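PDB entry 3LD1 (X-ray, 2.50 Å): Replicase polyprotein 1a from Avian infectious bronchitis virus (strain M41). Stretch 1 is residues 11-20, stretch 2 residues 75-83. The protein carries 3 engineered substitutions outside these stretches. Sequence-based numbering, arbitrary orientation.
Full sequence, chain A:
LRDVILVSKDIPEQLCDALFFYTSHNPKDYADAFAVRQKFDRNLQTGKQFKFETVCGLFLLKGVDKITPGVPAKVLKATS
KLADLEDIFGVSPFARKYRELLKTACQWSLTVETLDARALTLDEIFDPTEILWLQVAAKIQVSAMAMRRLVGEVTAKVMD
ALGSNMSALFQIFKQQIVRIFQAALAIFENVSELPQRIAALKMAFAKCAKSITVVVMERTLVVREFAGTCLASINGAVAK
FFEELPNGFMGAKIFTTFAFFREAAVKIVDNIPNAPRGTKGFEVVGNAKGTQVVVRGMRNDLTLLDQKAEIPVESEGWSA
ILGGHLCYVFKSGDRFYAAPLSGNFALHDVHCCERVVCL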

ATOM      1  N   ILE A  11     -21.229  11.330  20.883  1.00 46.30           N
ATOM      2  CA  ILE A  11     -21.113  10.043  21.593  1.00 44.28           C
ATOM      3  C   ILE A  11     -19.650   9.505  21.640  1.00 43.35           C
ATOM      4  O   ILE A  11     -18.893   9.667  20.653  1.00 42.21           O
ATOM      5  N   PRO A  12     -19.230   8.906  22.779  1.00 42.10           N
ATOM      6  CA  PRO A  12     -17.815   8.430  22.859  1.00 41.71           C
ATOM      7  C   PRO A  12     -17.516   7.366  21.857  1.00 42.10           C
ATOM      8  O   PRO A  12     -18.446   6.750  21.328  1.00 42.22           O
ATOM      9  N   GLU A  13     -16.225   7.190  21.536  1.00 42.65           N
ATOM     10  CA  GLU A  13     -15.790   6.259  20.479  1.00 42.49           C
ATOM     11  C   GLU A  13     -16.368   4.869  20.740  1.00 42.56           C
ATOM     12  O   GLU A  13     -16.684   4.110  19.814  1.00 42.64           O
ATOM     13  N   GLN A  14     -16.410   4.455  21.987  1.00 42.31           N
ATOM     14  CA  GLN A  14     -16.786   3.055  22.199  1.00 43.98           C
ATOM     15  C   GLN A  14     -18.234   2.830  21.894  1.00 42.28           C
ATOM     16  O   GLN A  14     -18.648   1.711  21.663  1.00 43.05           O
ATOM     17  N   LEU A  15     -18.999   3.902  21.900  1.00 41.75           N
ATOM     18  CA  LEU A  15     -20.444   3.798  21.944  1.00 41.56           C
ATOM     19  C   LEU A  15     -20.739   3.894  20.488  1.00 41.81           C
ATOM     20  O   LEU A  15     -21.505   3.065  19.910  1.00 42.25           O
ATOM     21  N   CYS A  16     -20.045   4.837  19.878  1.00 40.27           N
ATOM     22  CA  CYS A  16     -20.107   4.936  18.476  1.00 41.09           C
ATOM     23  C   CYS A  16     -19.807   3.589  17.786  1.00 39.32           C
ATOM     24  O   CYS A  16     -20.493   3.166  16.849  1.00 38.34           O
ATOM     25  N   ASP A  17     -18.793   2.916  18.277  1.00 37.89           N
ATOM     26  CA  ASP A  17     -18.449   1.596  17.781  1.00 38.72           C
ATOM     27  C   ASP A  17     -19.567   0.576  18.003  1.00 37.83           C
ATOM     28  O   ASP A  17     -19.909  -0.237  17.085  1.00 35.52           O
ATOM     29  N   ALA A  18     -20.135   0.590  19.212  1.00 36.60           N
ATOM     30  CA  ALA A  18     -21.178  -0.425  19.443  1.00 36.80           C
ATOM     31  C   ALA A  18     -22.353  -0.144  18.539  1.00 36.35           C
ATOM     32  O   ALA A  18     -22.906  -1.077  17.982  1.00 36.04           O
ATOM     33  N   LEU A  19     -22.760   1.129  18.429  1.00 37.30           N
ATOM     34  CA  LEU A  19     -23.863   1.504  17.514  1.00 37.25           C
ATOM     35  C   LEU A  19     -23.469   0.991  16.132  1.00 39.25           C
ATOM     36  O   LEU A  19     -24.082   0.077  15.622  1.00 40.39           O
ATOM     37  N   PHE A  20     -22.393   1.505  15.545  1.00 40.61           N
ATOM     38  CA  PHE A  20     -22.019   1.039  14.202  1.00 42.20           C
ATOM     39  C   PHE A  20     -21.961  -0.511  14.029  1.00 42.76           C
ATOM     40  O   PHE A  20     -22.234  -1.062  12.959  1.00 42.63           O
ATOM     41  N   VAL A  75     -33.501   8.801  21.918  1.00 57.84           N
ATOM     42  CA  VAL A  75     -32.180   9.452  21.912  1.00 56.90           C
ATOM     43  C   VAL A  75     -30.994   8.583  22.480  1.00 55.89           C
ATOM     44  O   VAL A  75     -31.053   8.126  23.620  1.00 55.48           O
ATOM     45  N   LEU A  76     -29.919   8.429  21.698  1.00 54.63           N
ATOM     46  CA  LEU A  76     -28.632   7.904  22.153  1.00 53.27           C
ATOM     47  C   LEU A  76     -27.709   9.070  22.558  1.00 53.33           C
ATOM     48  O   LEU A  76     -27.234   9.843  21.711  1.00 52.35           O
ATOM     49  N   LYS A  77     -27.508   9.223  23.862  1.00 52.78           N
ATOM     50  CA  LYS A  77     -26.713  10.288  24.395  1.00 54.29           C
ATOM     51  C   LYS A  77     -25.289   9.848  24.706  1.00 53.75           C
ATOM     52  O   LYS A  77     -25.022   8.656  24.776  1.00 54.12           O
ATOM     53  N   ALA A  78     -24.389  10.813  24.897  1.00 53.74           N
ATOM     54  CA  ALA A  78     -23.008  10.609  25.330  1.00 53.60           C
ATOM     55  C   ALA A  78     -22.828   9.657  26.506  1.00 54.54           C
ATOM     56  O   ALA A  78     -21.820   8.960  26.617  1.00 55.17           O
ATOM     57  N   THR A  79     -23.807   9.605  27.391  1.00 55.70           N
ATOM     58  CA  THR A  79     -23.700   8.773  28.598  1.00 55.28           C
ATOM     59  C   THR A  79     -24.450   7.416  28.545  1.00 55.04           C
ATOM     60  O   THR A  79     -24.379   6.617  29.503  1.00 55.55           O
ATOM     61  N   SER A  80     -25.115   7.134  27.418  1.00 53.33           N
ATOM     62  CA  SER A  80     -25.814   5.870  27.233  1.00 52.57           C
ATOM     63  C   SER A  80     -24.914   4.646  27.338  1.00 53.29           C
ATOM     64  O   SER A  80     -23.720   4.758  27.023  1.00 56.21           O
ATOM     65  N   LYS A  81     -25.479   3.482  27.688  1.00 52.23           N
ATOM     66  CA  LYS A  81     -24.741   2.215  27.838  1.00 51.01           C
ATOM     67  C   LYS A  81     -25.075   1.277  26.701  1.00 49.36           C
ATOM     68  O   LYS A  81     -25.860   1.630  25.844  1.00 48.31           O
ATOM     69  N   LEU A  82     -24.481   0.079  26.686  1.00 48.17           N
ATOM     70  CA  LEU A  82     -24.962  -0.932  25.735  1.00 47.62           C
ATOM     71  C   LEU A  82     -26.456  -1.186  25.953  1.00 46.84           C
ATOM     72  O   LEU A  82     -27.187  -1.390  24.989  1.00 47.25           O
ATOM     73  N   ALA A  83     -26.877  -1.176  27.223  1.00 46.26           N
ATOM     74  CA  ALA A  83     -28.267  -1.432  27.649  1.00 45.40           C
ATOM     75  C   ALA A  83     -29.256  -0.472  26.959  1.00 45.55           C
ATOM     76  O   ALA A  83     -30.302  -0.895  26.446  1.00 45.99           O
TER

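The contact between residues 11-20 and 75-83 is small, burying 359 Å² summed over both sides, and no hydrogen bond crosses it. It rests on aliphatic side chains from the first stretch packing against a strand end, a turn and the start of a helix in the second. L15 and L76 form its centre, each with more than 70 Å² covered by the opposing stretch.

L15 sits in the first turn of the helix spanning 13-20, and its CA-to-CB bond points toward the second stretch. With chi1 at 172° (t) and chi2 at 65° (p), its two methyl groups reach into the bend of the chain from L76 to K81. CD2 of L15 lies 4.1 Å from CG of L76, 3.4 Å from the carbonyl O of K77 and 4.2 Å from CB of S80; CD1 of L15 lies 3.9 Å from O of S80 and 4.2 Å from O of K81. One buried leucine therefore touches the end of the strand and both ends of the type I turn that runs from K77 to S80.

L76 answers from the strand. It also points toward its partner stretch and adopts the same t, p combination (chi1 -160°, chi2 67°). Besides meeting L15, it places CD2 4.0 Å from CD2 of L19, one helical turn further along; L19 is itself a t, p rotamer whose CA-to-CB bond runs sideways.

The third main contributor, A78, has 49 Å² covered and lies at the closest backbone approach, its CA 4.2 Å from CA of I11. Much of the contact here is to main chain. CD of P12, the N-cap residue of the helix, comes within 3.2 Å of O of A78, and the same CD is 4.3 Å from CB of A78. I11, with chi1 p and chi2 t, lays CG2 over the neighbouring backbone, 3.7 Å from O of K77 and 3.8 Å from O of L76.

Farther along the helix, the small side chain of A18 points toward the second stretch, and CB meets CD1 of L82 at 4.3 Å. The CA-to-CB bond of L82 runs sideways, but the end of its side chain comes nearer.

Polar side-chain bonding serves the turn itself. S80, with chi1 m, donates from OG to O of K77 at 2.9 Å, an acceptor also used by the backbone N of S80 at 3.1 Å. K77 and K81 direct their CA-to-CB bonds away from the first stretch.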

ATOM      1  CB  ILE A  11     -22.035   9.018  21.020  1.00 45.00           C
ATOM      2  CG1 ILE A  11     -21.859   8.924  19.504  1.00 42.57           C
ATOM      3  CG2 ILE A  11     -23.528   9.336  21.430  1.00 43.92           C
ATOM      4  CD1 ILE A  11     -22.559   7.703  18.982  1.00 42.07           C
ATOM      5  CB  PRO A  12     -17.619   7.935  24.308  1.00 42.03           C
ATOM      6  CG  PRO A  12     -18.972   8.024  25.014  1.00 43.33           C
ATOM      7  CD  PRO A  12     -19.999   8.697  24.023  1.00 42.28           C
ATOM      8  CB  GLU A  13     -14.264   6.058  20.489  1.00 44.25           C
ATOM      9  CG  GLU A  13     -13.327   7.151  20.036  1.00 48.37           C
ATOM     10  CD  GLU A  13     -13.297   8.328  21.004  1.00 56.80           C
ATOM     11  OE1 GLU A  13     -13.879   8.318  22.132  1.00 60.95           O
ATOM     12  OE2 GLU A  13     -12.677   9.313  20.612  1.00 61.85           O
ATOM     13  CB  GLN A  14     -16.557   2.629  23.633  1.00 44.84           C
ATOM     14  CG  GLN A  14     -17.300   3.519  24.579  1.00 49.27           C
ATOM     15  CD  GLN A  14     -16.558   3.649  25.873  1.00 60.31           C
ATOM     16  OE1 GLN A  14     -16.431   4.784  26.464  1.00 66.30           O
ATOM     17  NE2 GLN A  14     -16.020   2.496  26.342  1.00 53.82           N
ATOM     18  CB  LEU A  15     -21.067   4.969  22.701  1.00 41.48           C
ATOM     19  CG  LEU A  15     -22.604   4.984  22.592  1.00 43.05           C
ATOM     20  CD1 LEU A  15     -23.202   3.740  23.300  1.00 44.72           C
ATOM     21  CD2 LEU A  15     -23.248   6.261  23.168  1.00 41.20           C
ATOM     22  CB  CYS A  16     -19.141   5.999  17.957  1.00 42.70           C
ATOM     23  SG  CYS A  16     -19.741   6.162  16.249  1.00 48.28           S
ATOM     24  CB  ASP A  17     -17.171   1.050  18.502  1.00 39.62           C
ATOM     25  CG  ASP A  17     -15.862   1.600  17.928  1.00 38.39           C
ATOM     26  OD1 ASP A  17     -14.850   1.492  18.640  1.00 40.59           O
ATOM     27  OD2 ASP A  17     -15.841   2.077  16.767  1.00 37.90           O
ATOM     28  CB  ALA A  18     -21.617  -0.479  20.842  1.00 35.24           C
ATOM     29  CB  LEU A  19     -24.045   3.002  17.462  1.00 37.38           C
ATOM     30  CG  LEU A  19     -24.997   3.593  16.407  1.00 36.65           C
ATOM     31  CD1 LEU A  19     -26.402   2.980  16.502  1.00 36.56           C
ATOM     32  CD2 LEU A  19     -25.037   5.138  16.565  1.00 34.41           C
ATOM     33  CB  PHE A  20     -20.671   1.642  13.726  1.00 42.81           C
ATOM     34  CG  PHE A  20     -20.315   1.258  12.270  1.00 42.95           C
ATOM     35  CD1 PHE A  20     -21.003   1.841  11.195  1.00 40.34           C
ATOM     36  CD2 PHE A  20     -19.327   0.291  12.004  1.00 40.21           C
ATOM     37  CE1 PHE A  20     -20.668   1.467   9.863  1.00 46.10           C
ATOM     38  CE2 PHE A  20     -18.953  -0.071  10.696  1.00 38.94           C
ATOM     39  CZ  PHE A  20     -19.627   0.476   9.614  1.00 42.67           C
ATOM     40  CB  VAL A  75     -32.195  10.801  22.735  1.00 56.49           C
ATOM     41  CG1 VAL A  75     -30.814  11.460  22.723  1.00 57.46           C
ATOM     42  CG2 VAL A  75     -33.249  11.754  22.238  1.00 56.46           C
ATOM     43  CB  LEU A  76     -28.040   7.036  21.048  1.00 52.82           C
ATOM     44  CG  LEU A  76     -26.994   6.059  21.531  1.00 54.85           C
ATOM     45  CD1 LEU A  76     -27.611   4.980  22.447  1.00 55.96           C
ATOM     46  CD2 LEU A  76     -26.271   5.417  20.344  1.00 54.37           C
ATOM     47  CB  LYS A  77     -27.375  10.766  25.672  1.00 55.38           C
ATOM     48  CG  LYS A  77     -28.813  11.310  25.401  1.00 59.26           C
ATOM     49  CD  LYS A  77     -29.419  12.149  26.571  1.00 57.67           C
ATOM     50  CE  LYS A  77     -29.545  11.285  27.879  1.00 63.64           C
ATOM     51  NZ  LYS A  77     -30.979  10.973  28.250  1.00 61.05           N
ATOM     52  CB  ALA A  78     -22.361  11.954  25.665  1.00 53.67           C
ATOM     53  CB  THR A  79     -24.131   9.621  29.799  1.00 56.06           C
ATOM     54  OG1 THR A  79     -25.227  10.461  29.411  1.00 55.85           O
ATOM     55  CG2 THR A  79     -22.949  10.527  30.236  1.00 55.21           C
ATOM     56  CB  SER A  80     -26.398   5.848  25.853  1.00 51.51           C
ATOM     57  OG  SER A  80     -27.216   6.944  25.730  1.00 48.10           O
ATOM     58  CB  LYS A  81     -25.112   1.510  29.149  1.00 51.77           C
ATOM     59  CG  LYS A  81     -24.688   2.213  30.407  1.00 54.09           C
ATOM     60  CD  LYS A  81     -23.177   2.060  30.679  1.00 56.47           C
ATOM     61  CE  LYS A  81     -22.440   3.316  30.164  1.00 57.61           C
ATOM     62  NZ  LYS A  81     -22.097   4.185  31.305  1.00 57.94           N
ATOM     63  CB  LEU A  82     -24.195  -2.278  25.817  1.00 47.31           C
ATOM     64  CG  LEU A  82     -24.560  -3.265  24.656  1.00 47.33           C
ATOM     65  CD1 LEU A  82     -24.512  -2.603  23.290  1.00 45.97           C
ATOM     66  CD2 LEU A  82     -23.784  -4.517  24.516  1.00 46.67           C
ATOM     67  CB  ALA A  83     -28.381  -1.326  29.181  1.00 44.11           C
TER